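Beta-galactosidase BgaB (Bifidobacterium adolescentis, PDB 5VYM) hydrolyses terminal beta-D-galactose units of beta-galactosides, preferring Gal(beta1-4)Gal linkages in transgalactooligosaccharides, and is represented here by its trimerisation-domain part. Local coordinates at residues M27-W32 against L66-I71; A8-A13 against K62-P67; P140-L145 against T158-Q163. All blocks are in the same frame, centred on the assembly; numbering follows the deposited sequence.

Interaction 1: M27-W32 against L66-I71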
# COMPACT_ATOMS: atom_id res chain seq x y z
N MET B 27 -13.97 -15.59 -22.52
CA MET B 27 -14.63 -14.58 -23.32
C MET B 27 -15.62 -13.75 -22.51
O MET B 27 -16.05 -12.69 -22.98
CB MET B 27 -15.35 -15.22 -24.51
CG MET B 27 -14.44 -16.02 -25.44
SD MET B 27 -13.18 -15.03 -26.26
CE MET B 27 -11.73 -15.40 -25.26
N LYS B 28 -16.00 -14.22 -21.32
CA LYS B 28 -16.88 -13.44 -20.45
C LYS B 28 -16.19 -12.18 -19.92
O LYS B 28 -16.88 -11.24 -19.53
CB LYS B 28 -17.36 -14.31 -19.29
CG LYS B 28 -18.46 -13.69 -18.43
CD LYS B 28 -19.69 -13.35 -19.25
CE LYS B 28 -20.85 -12.94 -18.36
NZ LYS B 28 -20.53 -11.77 -17.50
N LEU B 29 -14.86 -12.15 -19.91
CA LEU B 29 -14.12 -10.96 -19.52
C LEU B 29 -14.35 -9.87 -20.55
O LEU B 29 -13.83 -9.93 -21.67
CB LEU B 29 -12.64 -11.28 -19.38
CG LEU B 29 -12.27 -12.24 -18.25
CD1 LEU B 29 -10.79 -12.60 -18.31
CD2 LEU B 29 -12.63 -11.64 -16.90
N ASN B 30 -15.14 -8.86 -20.18
CA ASN B 30 -15.47 -7.75 -21.08
C ASN B 30 -15.50 -6.48 -20.25
O ASN B 30 -16.36 -6.32 -19.38
CB ASN B 30 -16.81 -7.99 -21.78
CG ASN B 30 -17.06 -7.02 -22.92
OD1 ASN B 30 -16.87 -5.81 -22.78
ND2 ASN B 30 -17.48 -7.55 -24.06
N HIS B 31 -14.56 -5.57 -20.52
CA HIS B 31 -14.42 -4.38 -19.68
C HIS B 31 -15.65 -3.48 -19.80
O HIS B 31 -16.27 -3.12 -18.80
CB HIS B 31 -13.16 -3.61 -20.05
CG HIS B 31 -13.03 -2.30 -19.34
ND1 HIS B 31 -13.34 -2.14 -18.01
CD2 HIS B 31 -12.64 -1.08 -19.79
CE1 HIS B 31 -13.14 -0.88 -17.66
NE2 HIS B 31 -12.71 -0.22 -18.72
N TRP B 32 -16.01 -3.10 -21.03
CA TRP B 32 -17.11 -2.16 -21.21
C TRP B 32 -18.45 -2.76 -20.77
O TRP B 32 -19.30 -2.04 -20.24
CB TRP B 32 -17.20 -1.69 -22.66
CG TRP B 32 -18.34 -0.74 -22.87
CD1 TRP B 32 -19.48 -0.98 -23.58
CD2 TRP B 32 -18.46 0.58 -22.34
NE1 TRP B 32 -20.30 0.13 -23.54
CE2 TRP B 32 -19.70 1.10 -22.79
CE3 TRP B 32 -17.64 1.39 -21.54
CZ2 TRP B 32 -20.13 2.38 -22.46
CZ3 TRP B 32 -18.08 2.66 -21.22
CH2 TRP B 32 -19.31 3.14 -21.67
N LEU B 66 -13.62 0.06 -10.32
CA LEU B 66 -12.80 -0.43 -11.42
C LEU B 66 -13.28 -1.83 -11.81
O LEU B 66 -12.81 -2.83 -11.25
CB LEU B 66 -11.32 -0.45 -11.05
CG LEU B 66 -10.65 0.91 -10.83
CD1 LEU B 66 -10.63 1.26 -9.35
CD2 LEU B 66 -9.24 0.92 -11.41
N PRO B 67 -14.21 -1.93 -12.76
CA PRO B 67 -14.68 -3.26 -13.19
C PRO B 67 -13.93 -3.78 -14.40
O PRO B 67 -14.03 -3.21 -15.49
CB PRO B 67 -16.16 -3.00 -13.51
CG PRO B 67 -16.24 -1.51 -13.84
CD PRO B 67 -14.92 -0.86 -13.46
N THR B 68 -13.18 -4.87 -14.21
CA THR B 68 -12.38 -5.48 -15.27
C THR B 68 -11.47 -4.45 -15.93
O THR B 68 -11.39 -4.32 -17.15
CB THR B 68 -13.27 -6.18 -16.30
OG1 THR B 68 -14.31 -6.90 -15.62
CG2 THR B 68 -12.47 -7.17 -17.14
N VAL B 69 -10.78 -3.68 -15.09
CA VAL B 69 -9.73 -2.76 -15.57
C VAL B 69 -8.46 -3.59 -15.63
O VAL B 69 -7.60 -3.56 -14.73
CB VAL B 69 -9.61 -1.51 -14.69
CG1 VAL B 69 -8.53 -0.58 -15.22
CG2 VAL B 69 -10.94 -0.79 -14.61
N LEU B 70 -8.33 -4.36 -16.71
CA LEU B 70 -7.24 -5.33 -16.81
C LEU B 70 -5.88 -4.64 -16.83
O LEU B 70 -4.92 -5.13 -16.22
CB LEU B 70 -7.42 -6.19 -18.06
CG LEU B 70 -8.59 -7.17 -18.05
CD1 LEU B 70 -9.30 -7.15 -19.39
CD2 LEU B 70 -8.09 -8.57 -17.72
N ILE B 71 -5.78 -3.51 -17.53
CA ILE B 71 -4.52 -2.79 -17.67
C ILE B 71 -4.48 -1.70 -16.61
O ILE B 71 -5.31 -0.79 -16.61
CB ILE B 71 -4.37 -2.19 -19.08
CG1 ILE B 71 -4.79 -3.20 -20.14
CG2 ILE B 71 -2.94 -1.73 -19.30
CD1 ILE B 71 -3.89 -4.41 -20.23
O HOH W 1 -16.04 -9.09 -16.91

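Interaction 2: A8-A13 against K62-P67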
# COMPACT_ATOMS: atom_id res chain seq x y z
N ALA B 8 -17.77 7.25 -9.28
CA ALA B 8 -17.26 7.24 -10.64
C ALA B 8 -16.85 5.82 -11.01
O ALA B 8 -16.07 5.19 -10.29
CB ALA B 8 -16.08 8.19 -10.81
N ILE B 9 -17.39 5.32 -12.11
CA ILE B 9 -16.96 4.05 -12.68
C ILE B 9 -15.90 4.35 -13.73
O ILE B 9 -16.18 5.02 -14.73
CB ILE B 9 -18.14 3.28 -13.28
CG1 ILE B 9 -19.21 3.03 -12.21
CG2 ILE B 9 -17.67 1.97 -13.90
CD1 ILE B 9 -20.46 2.36 -12.74
N LEU B 10 -14.68 3.86 -13.50
CA LEU B 10 -13.56 4.22 -14.35
C LEU B 10 -13.53 3.36 -15.60
O LEU B 10 -13.74 2.14 -15.55
CB LEU B 10 -12.24 4.08 -13.59
CG LEU B 10 -12.14 4.88 -12.28
CD1 LEU B 10 -10.71 4.86 -11.78
CD2 LEU B 10 -12.64 6.30 -12.47
N PHE B 11 -13.26 4.00 -16.74
CA PHE B 11 -13.17 3.33 -18.03
C PHE B 11 -11.74 3.40 -18.55
O PHE B 11 -11.17 4.49 -18.65
CB PHE B 11 -14.14 3.96 -19.04
CG PHE B 11 -13.93 3.47 -20.44
CD1 PHE B 11 -14.21 2.16 -20.78
CD2 PHE B 11 -13.47 4.33 -21.42
CE1 PHE B 11 -14.02 1.71 -22.07
CE2 PHE B 11 -13.28 3.89 -22.72
CZ PHE B 11 -13.56 2.57 -23.05
N SER B 12 -11.18 2.24 -18.88
CA SER B 12 -9.82 2.13 -19.41
C SER B 12 -9.92 1.63 -20.84
O SER B 12 -10.29 0.47 -21.08
CB SER B 12 -8.98 1.19 -18.55
OG SER B 12 -7.77 0.85 -19.22
N ALA B 13 -9.58 2.50 -21.80
CA ALA B 13 -9.61 2.10 -23.20
C ALA B 13 -8.63 0.96 -23.48
O ALA B 13 -8.94 0.03 -24.24
CB ALA B 13 -9.30 3.30 -24.10
N LYS B 62 -16.18 10.51 -4.39
CA LYS B 62 -16.05 9.86 -3.09
C LYS B 62 -15.78 8.37 -3.21
O LYS B 62 -15.06 7.81 -2.37
CB LYS B 62 -17.32 10.08 -2.26
CG LYS B 62 -17.59 11.54 -1.92
CD LYS B 62 -18.76 11.67 -0.96
CE LYS B 62 -19.02 13.12 -0.61
NZ LYS B 62 -17.81 13.79 -0.07
N THR B 63 -16.32 7.72 -4.24
CA THR B 63 -16.12 6.30 -4.48
C THR B 63 -15.73 6.10 -5.94
O THR B 63 -16.27 6.76 -6.83
CB THR B 63 -17.38 5.49 -4.15
OG1 THR B 63 -17.69 5.66 -2.76
CG2 THR B 63 -17.16 4.01 -4.44
N VAL B 64 -14.78 5.20 -6.17
CA VAL B 64 -14.29 4.89 -7.50
C VAL B 64 -14.37 3.38 -7.70
O VAL B 64 -13.97 2.61 -6.82
CB VAL B 64 -12.85 5.40 -7.70
CG1 VAL B 64 -12.04 4.45 -8.55
CG2 VAL B 64 -12.87 6.79 -8.31
N VAL B 65 -14.92 2.96 -8.85
CA VAL B 65 -15.15 1.55 -9.15
C VAL B 65 -14.34 1.18 -10.39
O VAL B 65 -14.38 1.90 -11.39
CB VAL B 65 -16.64 1.25 -9.37
CG1 VAL B 65 -16.86 -0.21 -9.71
CG2 VAL B 65 -17.45 1.64 -8.14
N LEU B 66 -13.62 0.06 -10.32
CA LEU B 66 -12.80 -0.43 -11.42
C LEU B 66 -13.28 -1.83 -11.81
O LEU B 66 -12.81 -2.83 -11.25
CB LEU B 66 -11.32 -0.45 -11.05
CG LEU B 66 -10.65 0.91 -10.83
CD1 LEU B 66 -10.63 1.26 -9.35
CD2 LEU B 66 -9.24 0.92 -11.41
N PRO B 67 -14.21 -1.93 -12.76
CA PRO B 67 -14.68 -3.26 -13.19
C PRO B 67 -13.93 -3.78 -14.40
O PRO B 67 -14.03 -3.21 -15.49
CB PRO B 67 -16.16 -3.00 -13.51
CG PRO B 67 -16.24 -1.51 -13.84
CD PRO B 67 -14.92 -0.86 -13.46

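Interaction 3: P140-L145 against T158-Q163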
# COMPACT_ATOMS: atom_id res chain seq x y z
N PRO B 140 35.69 6.60 -3.46
CA PRO B 140 34.63 7.54 -3.06
C PRO B 140 34.25 7.39 -1.59
O PRO B 140 34.81 8.08 -0.74
CB PRO B 140 33.46 7.15 -3.97
CG PRO B 140 34.10 6.50 -5.15
CD PRO B 140 35.29 5.78 -4.61
N GLY B 141 33.30 6.51 -1.30
CA GLY B 141 33.00 6.15 0.07
C GLY B 141 32.09 7.11 0.83
O GLY B 141 31.28 6.67 1.65
N GLU B 142 32.22 8.41 0.58
CA GLU B 142 31.45 9.42 1.29
C GLU B 142 30.73 10.31 0.30
O GLU B 142 31.27 10.65 -0.76
CB GLU B 142 32.35 10.26 2.20
CG GLU B 142 31.60 10.98 3.31
CD GLU B 142 32.51 11.83 4.18
OE1 GLU B 142 32.99 12.88 3.70
OE2 GLU B 142 32.76 11.44 5.34
N ILE B 143 29.50 10.70 0.64
CA ILE B 143 28.64 11.49 -0.23
C ILE B 143 27.98 12.58 0.61
O ILE B 143 27.59 12.35 1.76
CB ILE B 143 27.58 10.62 -0.92
CG1 ILE B 143 28.24 9.64 -1.90
CG2 ILE B 143 26.55 11.47 -1.65
CD1 ILE B 143 27.26 8.87 -2.74
N ARG B 144 27.86 13.78 0.03
CA ARG B 144 27.21 14.89 0.70
C ARG B 144 25.71 14.90 0.42
O ARG B 144 25.23 14.31 -0.55
CB ARG B 144 27.81 16.23 0.26
CG ARG B 144 29.31 16.35 0.45
CD ARG B 144 29.75 17.78 0.19
NE ARG B 144 31.16 17.86 -0.20
CZ ARG B 144 31.58 17.83 -1.46
NH1 ARG B 144 30.71 17.73 -2.46
NH2 ARG B 144 32.88 17.90 -1.73
N LEU B 145 24.98 15.59 1.28
CA LEU B 145 23.54 15.80 1.13
C LEU B 145 23.26 17.27 0.90
O LEU B 145 24.01 18.15 1.33
CB LEU B 145 22.78 15.32 2.37
CG LEU B 145 22.49 13.82 2.55
CD1 LEU B 145 23.76 13.03 2.85
CD2 LEU B 145 21.46 13.62 3.65
N THR B 158 27.11 14.68 5.52
CA THR B 158 27.69 13.61 4.72
C THR B 158 27.16 12.27 5.20
O THR B 158 26.45 12.18 6.20
CB THR B 158 29.23 13.62 4.79
OG1 THR B 158 29.65 13.48 6.15
CG2 THR B 158 29.78 14.92 4.22
N THR B 159 27.50 11.22 4.45
CA THR B 159 27.09 9.87 4.80
C THR B 159 28.07 8.88 4.20
O THR B 159 28.59 9.11 3.10
CB THR B 159 25.66 9.57 4.32
OG1 THR B 159 25.33 8.21 4.61
CG2 THR B 159 25.52 9.81 2.82
N ARG B 160 28.35 7.81 4.93
CA ARG B 160 29.18 6.72 4.44
C ARG B 160 28.39 5.43 4.27
O ARG B 160 28.98 4.36 4.11
CB ARG B 160 30.37 6.49 5.38
CG ARG B 160 31.41 7.60 5.33
CD ARG B 160 31.98 7.89 6.71
NE ARG B 160 30.93 8.26 7.65
CZ ARG B 160 30.44 9.49 7.78
NH1 ARG B 160 30.90 10.48 7.03
NH2 ARG B 160 29.48 9.73 8.67
N LEU B 161 27.06 5.51 4.30
CA LEU B 161 26.20 4.34 4.09
C LEU B 161 24.86 4.85 3.60
O LEU B 161 24.16 5.57 4.33
CB LEU B 161 26.04 3.54 5.38
CG LEU B 161 25.69 2.06 5.22
CD1 LEU B 161 26.96 1.26 4.94
CD2 LEU B 161 24.97 1.53 6.44
N TRP B 162 24.49 4.50 2.37
CA TRP B 162 23.30 5.05 1.75
C TRP B 162 22.60 3.97 0.93
O TRP B 162 23.19 2.96 0.54
CB TRP B 162 23.64 6.25 0.85
CG TRP B 162 24.61 5.90 -0.23
CD1 TRP B 162 24.32 5.39 -1.46
CD2 TRP B 162 26.04 6.03 -0.18
NE1 TRP B 162 25.47 5.20 -2.18
CE2 TRP B 162 26.54 5.58 -1.42
CE3 TRP B 162 26.93 6.49 0.78
CZ2 TRP B 162 27.90 5.58 -1.71
CZ3 TRP B 162 28.29 6.48 0.49
CH2 TRP B 162 28.76 6.03 -0.75
N GLN B 163 21.31 4.21 0.68
CA GLN B 163 20.51 3.38 -0.21
C GLN B 163 20.50 4.02 -1.59
O GLN B 163 20.08 5.18 -1.74
CB GLN B 163 19.09 3.22 0.33
CG GLN B 163 18.10 2.65 -0.68
CD GLN B 163 18.31 1.17 -0.92
OE1 GLN B 163 18.84 0.45 -0.08
NE2 GLN B 163 17.88 0.70 -2.09

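Interaction 1: M27-W32 against L66-I71
The imidazole of H31 lies side by side with V69, its CE1 3.8 Å from V69 CG2. This is a contact at the C-terminal end of the parallel strands in the trimerisation domain, where the start of helix 31-44 meets the loop that leaves strand 63-66. N30 is the N-cap of that helix, its OD1 taking the backbone N of H33. In the next residue, H31, CG stands anti to the backbone N (chi1 174°), and ND1 donates to P67 O at 2.8 Å, with the carbonyl oxygen almost in the ring plane. The bond is bent, 141° at the hydrogen. NE2, on the far flank of the ring, is bonded to the backbone N of S12, so both ring nitrogens are engaged and the ring is held against turning. V69 centres an inverse gamma turn, closed by a weak bond from L70 N to T68 O. A water spans the two segments: it donates to T68 OG1 at 3.1 Å and accepts weakly from N30 N. The same hydroxyl also bonds D34 of the helix. Beside this polar patch, L29 CD2 grazes T68 CG2 at 4.5 Å.

Interaction 2: A8-A13 against K62-P67
L10 lays CD1 against V64 CG1 at 3.5 Å, the closest apolar approach between two neighbouring parallel strands, 7-11 and 63-66, at the centre of the four-stranded sheet. The arrangement is a three-layer alpha/beta fold, consistent with the glutaminase-like clan of this domain. L10 and V64 cross at about a right angle, and CD1 reaches L66 CG at 4.1 Å. With CG anti to its own carbonyl carbon (chi1 -56°), L10 CG comes within 3.8 Å of V64 CG1. An alanine here would lose these contacts and would probably leave a gap beside V64 and L66. Helix 74-85 packs on V64 and L66. On the opposite face I9, V65 and P67 pack more loosely: I9 CG1 is 4.2 Å from V65 CB, the side chains of I9 and P67 cross at about a right angle, I9 CG2 3.8 Å from P67 CG, and both lie against V35 and W38 of helix 31-44. The start of 62-67 is the solvent side: K62 is exposed, takes no part in the packing across the strands and touches D6. The backbones pair in parallel: A8 brackets V64, its N bonded to T63 O and its O to V65 N, each at 2.9 Å, and V65 in turn brackets I9, its O receiving L10 N in a nearly straight bond (173°). Regular pairing would next bring the N of residue 67 to L10 O, but a proline has no N-H to give; P67 CD sits there instead, 3.8 Å from L10 O, ending the hydrogen-bonded pairing with a carbon contact.

Interaction 3: P140-L145 against T158-Q163
E142 and R160 run side by side and point the same way, joined by a salt bridge of 2.7 Å between E142 OE2 and R160 NH1. The oxygen lies near the guanidinium plane, whereas NH1 meets it from above the carboxylate plane, the two planes being 78° apart. NH1 also reaches T158 OG1, a weak bond within its own segment. Backbone bonds define the beta hairpin: I143 N to T159 O at 3.1 Å and T159 N to I143 O at 2.9 Å make a hydrogen-bonded antiparallel pair. T159 OG1 then accepts from L161 N in an ST turn and is also hydrogen-bonded to D211 O. Apolar contact falls to W162, whose CG sits between backbone N and carbonyl carbon (chi1 58°). I143 CD1 lies over a face of the indole, 3.6 Å from the centroid of the six-membered ring, a CH-pi contact, while G141 O meets the ring edge at CZ3. L145 CD1 touches T159 CG2 at 3.7 Å. Outside the hairpin, Y179 of strand 174-180 packs on I143, L145 and T159, A184 of helix 182-186 backs I143, and W162 and Q163 pair antiparallel with a strand of the second subunit, carrying the sheet across the interface.

Interactions 1 and 2 belong to one buried region of the parallel-sheet half, their centres 11 Å apart and both using L66 and P67; H31 of the first ties the two together through S12 of the second. Interaction 2 is the sheet itself, with backbone pairing and wholly apolar side-chain contacts, and interaction 1 is its loop end, where an imidazole and a water do the joining. Interaction 3 stands on the far side of the chain's centre, about 47 Å from interaction 1 and 44 Å from interaction 2 between centres. It is only partly buried, in the antiparallel sheet, and adds a charged pair on its solvent-facing side and an aromatic face inside.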